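Local coordinates for membrane-anchored mycosin mycp1 (Mycobacterium thermoresistibile, PDB 4HVL), which is a subtilisin-like serine protease of the S8 family and an essential component of the ESX-1 (type VII) secretion system, probably cleaving proteins at the cell envelope, at residues R164-A169 against G197-Y202; Q175-S180 against A209-A214. All coordinates share one frame; numbering follows the deposited sequence.

Interaction 1 (R164-A169 against G197-Y202); sequences RAIVHA and GAAVNY. With ZN (zinc ion), chain C.
Val-167 and Ala-199 mark the nearest approach of two almost parallel helix segments, whose axes run 14° apart and come within 8.4 Å of each other. The spacing is consistent with the small Ala-199 at the interface: its methyl turns to the neighbouring helix and sits between two branched side chains. CB of Ala-199 meets CB of Ile-166 at 3.8 Å, and it meets CG2 of Val-167 at the same separation, 3.8 Å. The CG2 branch of Ile-166 lies against the backbone, 3.5 Å from the carbonyl O of Ala-199. With CG1 anti to the carbonyl carbon (chi1 -67°), Ile-166 extends its CD1 obliquely to CG2 of Val-200, 4.0 Å away. These two helices, 154-171 and 194-206, each precede a strand of the central parallel sheet (176-179 and 210-214) in the subtilisin-like alpha/beta fold and pack together on one of its faces; Ile-166 also reaches down to Ile-69 on strand 65-70 beneath. Farther along, Tyr-202 crosses Val-167 at about a right angle, its CE2 4.0 Å from CG1 of the valine. CG of Tyr-202 is anti to its own backbone N (chi1 173°), which lays the ring across Val-167, and the hydroxyl hydrogen-bonds Asn-171 at the end of helix 154-171. His-168 points away from this apolar seam and binds a zinc ion through ND1 at 2.1 Å, with Asp-15 as a further ligand from the N-terminal part of the chain.

Interaction 2 (Q175-S180 against A209-A214); sequences QVINIS and AVVIAA
Ile-179 and Val-211 make the tightest side-chain meeting between these two neighbouring strands: they cross obliquely, with CD1 of the isoleucine 3.6 Å from CG1 of the valine. CG1 of Ile-179 is anti to its carbonyl carbon (chi1 -54°) and so runs back beside the backbone N, carrying CD1 to Val-211 and not to its direct partner, Ala-213. Ile-177 repeats the pattern on the same face, leaning its CD1 back onto CB of Ala-209 at 4.0 Å. On the other face the fit is looser, CG1 of Val-176 lying 4.5 Å from CG1 of Val-210, while Ile-212 leads its end away toward strand 256-261. Between these two faces runs the parallel backbone ladder, in which Ile-177 and Ile-179 each donate and accept. N of Ile-177 bonds O of Val-210 at 2.8 Å, and N of Val-210 bonds O of Gln-175. The backbone oxygen of Gln-175 also accepts from Arg-326. At the C-terminal end, OG of Ser-180 hydrogen-bonds Asp-70, the predicted charge-relay aspartate, and Ser-180 also touches Ser-312, the predicted nucleophile. The pair thus forms two adjacent central strands whose C-terminal ends lie beside the predicted catalytic residues, as in the parallel alpha/beta sheet of subtilases.

In the fold
The four segments alternate along the chain: helix 154-171, strand 176-179, helix 194-206, strand 210-214. Interaction 1 therefore joins the two helices and interaction 2 the two strands that follow them, with helix 194-206 forming the connection of a beta-alpha-beta crossover between the neighbouring strands. The centres lie about 11 Å apart, and the layers touch directly: CD1 of Ile-166 is 3.7 Å from CD1 of Ile-179, and CB of Ala-169 is 4.0 Å from CD1 of Ile-177. The helix pair thus covers the sheet face bearing those isoleucines, while helices 311-328 and 334-343 pack on the other, giving the three-layered core, with predicted catalytic residues beside the C-terminal ends of its central strands.

Interaction 1 (R164-A169 against G197-Y202)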
loop_
_atom_site.group_PDB
_atom_site.type_symbol
_atom_site.label_atom_id
_atom_site.label_comp_id
_atom_site.label_asym_id
_atom_site.label_seq_id
_atom_site.Cartn_x
_atom_site.Cartn_y
_atom_site.Cartn_z
ATOM N N ARG A 164 0.249 -9.053 -12.982
ATOM C CA ARG A 164 -1.088 -9.301 -13.533
ATOM C C ARG A 164 -2.191 -8.591 -12.723
ATOM O O ARG A 164 -3.188 -8.104 -13.284
ATOM C CB ARG A 164 -1.382 -10.805 -13.609
ATOM C CG ARG A 164 -0.531 -11.550 -14.628
ATOM C CD ARG A 164 -0.951 -13.008 -14.811
ATOM N NE ARG A 164 -0.413 -13.881 -13.759
ATOM C CZ ARG A 164 -1.083 -14.351 -12.702
ATOM N NH1 ARG A 164 -2.354 -14.050 -12.481
ATOM N NH2 ARG A 164 -0.451 -15.129 -11.828
ATOM N N ALA A 165 -2.035 -8.557 -11.403
ATOM C CA ALA A 165 -3.023 -7.908 -10.559
ATOM C C ALA A 165 -3.113 -6.406 -10.843
ATOM O O ALA A 165 -4.201 -5.818 -10.747
ATOM C CB ALA A 165 -2.717 -8.157 -9.075
ATOM N N ILE A 166 -1.990 -5.787 -11.184
ATOM C CA ILE A 166 -1.977 -4.358 -11.497
ATOM C C ILE A 166 -2.695 -4.144 -12.836
ATOM O O ILE A 166 -3.533 -3.240 -12.945
ATOM C CB ILE A 166 -0.534 -3.787 -11.505
ATOM C CG1 ILE A 166 0.056 -3.814 -10.091
ATOM C CG2 ILE A 166 -0.514 -2.358 -11.997
ATOM C CD1 ILE A 166 1.571 -3.731 -10.037
ATOM N N VAL A 167 -2.408 -5.002 -13.832
ATOM C CA VAL A 167 -3.118 -4.942 -15.122
ATOM C C VAL A 167 -4.628 -5.078 -14.886
ATOM O O VAL A 167 -5.441 -4.240 -15.345
ATOM C CB VAL A 167 -2.609 -6.013 -16.134
ATOM C CG1 VAL A 167 -3.488 -6.078 -17.373
ATOM C CG2 VAL A 167 -1.184 -5.688 -16.572
ATOM N N HIS A 168 -5.003 -6.138 -14.174
ATOM C CA HIS A 168 -6.394 -6.396 -13.872
ATOM C C HIS A 168 -7.059 -5.226 -13.094
ATOM O O HIS A 168 -8.163 -4.797 -13.443
ATOM C CB HIS A 168 -6.502 -7.714 -13.126
ATOM C CG HIS A 168 -7.886 -8.072 -12.691
ATOM N ND1 HIS A 168 -8.849 -8.525 -13.558
ATOM C CD2 HIS A 168 -8.452 -8.089 -11.461
ATOM C CE1 HIS A 168 -9.961 -8.793 -12.889
ATOM N NE2 HIS A 168 -9.743 -8.537 -11.610
ATOM N N ALA A 169 -6.373 -4.690 -12.076
ATOM C CA ALA A 169 -6.893 -3.548 -11.319
ATOM C C ALA A 169 -7.219 -2.378 -12.232
ATOM O O ALA A 169 -8.266 -1.731 -12.101
ATOM C CB ALA A 169 -5.915 -3.127 -10.233
ATOM N N GLY A 197 6.970 -3.453 -13.922
ATOM C CA GLY A 197 7.203 -2.134 -14.475
ATOM C C GLY A 197 6.256 -1.830 -15.611
ATOM O O GLY A 197 5.707 -0.747 -15.680
ATOM N N ALA A 198 6.045 -2.801 -16.485
ATOM C CA ALA A 198 5.147 -2.605 -17.616
ATOM C C ALA A 198 3.712 -2.432 -17.125
ATOM O O ALA A 198 2.960 -1.606 -17.676
ATOM C CB ALA A 198 5.249 -3.767 -18.590
ATOM N N ALA A 199 3.327 -3.179 -16.085
ATOM C CA ALA A 199 1.971 -3.092 -15.544
ATOM C C ALA A 199 1.740 -1.744 -14.887
ATOM O O ALA A 199 0.695 -1.141 -15.074
ATOM C CB ALA A 199 1.710 -4.208 -14.557
ATOM N N VAL A 200 2.721 -1.263 -14.126
ATOM C CA VAL A 200 2.599 0.026 -13.453
ATOM C C VAL A 200 2.456 1.111 -14.502
ATOM O O VAL A 200 1.568 1.980 -14.408
ATOM C CB VAL A 200 3.816 0.298 -12.524
ATOM C CG1 VAL A 200 3.757 1.698 -11.956
ATOM C CG2 VAL A 200 3.857 -0.700 -11.358
ATOM N N ASN A 201 3.306 1.049 -15.531
ATOM C CA ASN A 201 3.238 1.997 -16.653
ATOM C C ASN A 201 1.878 2.018 -17.341
ATOM O O ASN A 201 1.371 3.089 -17.655
ATOM C CB ASN A 201 4.330 1.686 -17.673
ATOM C CG ASN A 201 4.390 2.706 -18.806
ATOM O OD1 ASN A 201 4.682 3.867 -18.590
ATOM N ND2 ASN A 201 4.126 2.256 -20.023
ATOM N N TYR A 202 1.319 0.835 -17.600
ATOM C CA TYR A 202 -0.003 0.684 -18.222
ATOM C C TYR A 202 -1.088 1.316 -17.342
ATOM O O TYR A 202 -1.922 2.082 -17.834
ATOM C CB TYR A 202 -0.229 -0.809 -18.431
ATOM C CG TYR A 202 -1.574 -1.326 -18.919
ATOM C CD1 TYR A 202 -1.815 -1.527 -20.265
ATOM C CD2 TYR A 202 -2.552 -1.706 -18.010
ATOM C CE1 TYR A 202 -3.012 -2.057 -20.699
ATOM C CE2 TYR A 202 -3.749 -2.232 -18.421
ATOM C CZ TYR A 202 -3.976 -2.414 -19.767
ATOM O OH TYR A 202 -5.167 -2.932 -20.166
HETATM ZN ZN ZN C . -8.921 -8.813 -15.673
#

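Interaction 2 (Q175-S180 against A209-A214)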
loop_
_atom_site.group_PDB
_atom_site.type_symbol
_atom_site.label_atom_id
_atom_site.label_comp_id
_atom_site.label_asym_id
_atom_site.label_seq_id
_atom_site.Cartn_x
_atom_site.Cartn_y
_atom_site.Cartn_z
ATOM N N GLN A 175 -9.460 4.532 -10.306
ATOM C CA GLN A 175 -8.706 5.750 -10.599
ATOM C C GLN A 175 -7.565 5.951 -9.614
ATOM O O GLN A 175 -6.687 6.798 -9.838
ATOM C CB GLN A 175 -9.605 6.976 -10.608
ATOM C CG GLN A 175 -10.705 6.926 -11.644
ATOM C CD GLN A 175 -12.003 6.378 -11.105
ATOM O OE1 GLN A 175 -12.206 6.284 -9.903
ATOM N NE2 GLN A 175 -12.875 5.972 -12.002
ATOM N N VAL A 176 -7.595 5.155 -8.536
ATOM C CA VAL A 176 -6.499 5.024 -7.570
ATOM C C VAL A 176 -6.302 3.540 -7.307
ATOM O O VAL A 176 -7.285 2.797 -7.137
ATOM C CB VAL A 176 -6.830 5.763 -6.262
ATOM C CG1 VAL A 176 -5.646 5.751 -5.300
ATOM C CG2 VAL A 176 -7.276 7.192 -6.563
ATOM N N ILE A 177 -5.036 3.101 -7.330
ATOM C CA ILE A 177 -4.668 1.730 -7.012
ATOM C C ILE A 177 -3.701 1.723 -5.824
ATOM O O ILE A 177 -2.544 2.189 -5.924
ATOM C CB ILE A 177 -3.994 1.025 -8.213
ATOM C CG1 ILE A 177 -4.932 1.045 -9.425
ATOM C CG2 ILE A 177 -3.649 -0.415 -7.854
ATOM C CD1 ILE A 177 -4.341 0.498 -10.698
ATOM N N ASN A 178 -4.157 1.176 -4.709
ATOM C CA ASN A 178 -3.349 1.064 -3.496
ATOM C C ASN A 178 -2.684 -0.296 -3.467
ATOM O O ASN A 178 -3.372 -1.326 -3.407
ATOM C CB ASN A 178 -4.247 1.209 -2.263
ATOM C CG ASN A 178 -3.478 1.186 -0.957
ATOM O OD1 ASN A 178 -2.987 2.205 -0.468
ATOM N ND2 ASN A 178 -3.412 0.033 -0.365
ATOM N N ILE A 179 -1.352 -0.304 -3.505
ATOM C CA ILE A 179 -0.595 -1.548 -3.488
ATOM C C ILE A 179 0.092 -1.696 -2.131
ATOM O O ILE A 179 1.024 -0.965 -1.809
ATOM C CB ILE A 179 0.469 -1.588 -4.617
ATOM C CG1 ILE A 179 -0.194 -1.310 -5.970
ATOM C CG2 ILE A 179 1.182 -2.943 -4.611
ATOM C CD1 ILE A 179 0.694 -1.483 -7.200
ATOM N N SER A 180 -0.404 -2.633 -1.337
ATOM C CA SER A 180 0.148 -2.910 -0.036
ATOM C C SER A 180 1.369 -3.823 -0.164
ATOM O O SER A 180 2.177 -3.887 0.743
ATOM C CB SER A 180 -0.893 -3.554 0.897
ATOM O OG SER A 180 -2.072 -2.767 1.014
ATOM N N ALA A 209 -4.676 5.937 -13.972
ATOM C CA ALA A 209 -4.767 5.598 -12.556
ATOM C C ALA A 209 -3.562 6.074 -11.780
ATOM O O ALA A 209 -2.426 6.036 -12.253
ATOM C CB ALA A 209 -4.947 4.101 -12.357
ATOM N N VAL A 210 -3.833 6.529 -10.574
ATOM C CA VAL A 210 -2.791 6.922 -9.643
ATOM C C VAL A 210 -2.407 5.648 -8.936
ATOM O O VAL A 210 -3.300 4.956 -8.462
ATOM C CB VAL A 210 -3.326 7.898 -8.596
ATOM C CG1 VAL A 210 -2.372 7.980 -7.397
ATOM C CG2 VAL A 210 -3.545 9.261 -9.225
ATOM N N VAL A 211 -1.114 5.330 -8.875
ATOM C CA VAL A 211 -0.663 4.136 -8.158
ATOM C C VAL A 211 0.129 4.511 -6.923
ATOM O O VAL A 211 1.096 5.215 -7.020
ATOM C CB VAL A 211 0.193 3.199 -9.045
ATOM C CG1 VAL A 211 0.535 1.938 -8.274
ATOM C CG2 VAL A 211 -0.573 2.823 -10.308
ATOM N N ILE A 212 -0.285 4.003 -5.771
ATOM C CA ILE A 212 0.373 4.266 -4.490
ATOM C C ILE A 212 0.939 2.937 -3.970
ATOM O O ILE A 212 0.253 1.918 -3.997
ATOM C CB ILE A 212 -0.611 4.823 -3.456
ATOM C CG1 ILE A 212 -1.365 6.057 -3.971
ATOM C CG2 ILE A 212 0.106 5.144 -2.165
ATOM C CD1 ILE A 212 -0.521 7.256 -4.392
ATOM N N ALA A 213 2.188 2.946 -3.509
ATOM C CA ALA A 213 2.816 1.732 -2.992
ATOM C C ALA A 213 3.344 1.911 -1.564
ATOM O O ALA A 213 3.875 2.966 -1.209
ATOM C CB ALA A 213 3.961 1.289 -3.897
ATOM N N ALA A 214 3.228 0.854 -0.769
ATOM C CA ALA A 214 3.827 0.804 0.548
ATOM C C ALA A 214 5.351 0.791 0.443
ATOM O O ALA A 214 5.918 0.099 -0.407
ATOM C CB ALA A 214 3.352 -0.449 1.269
#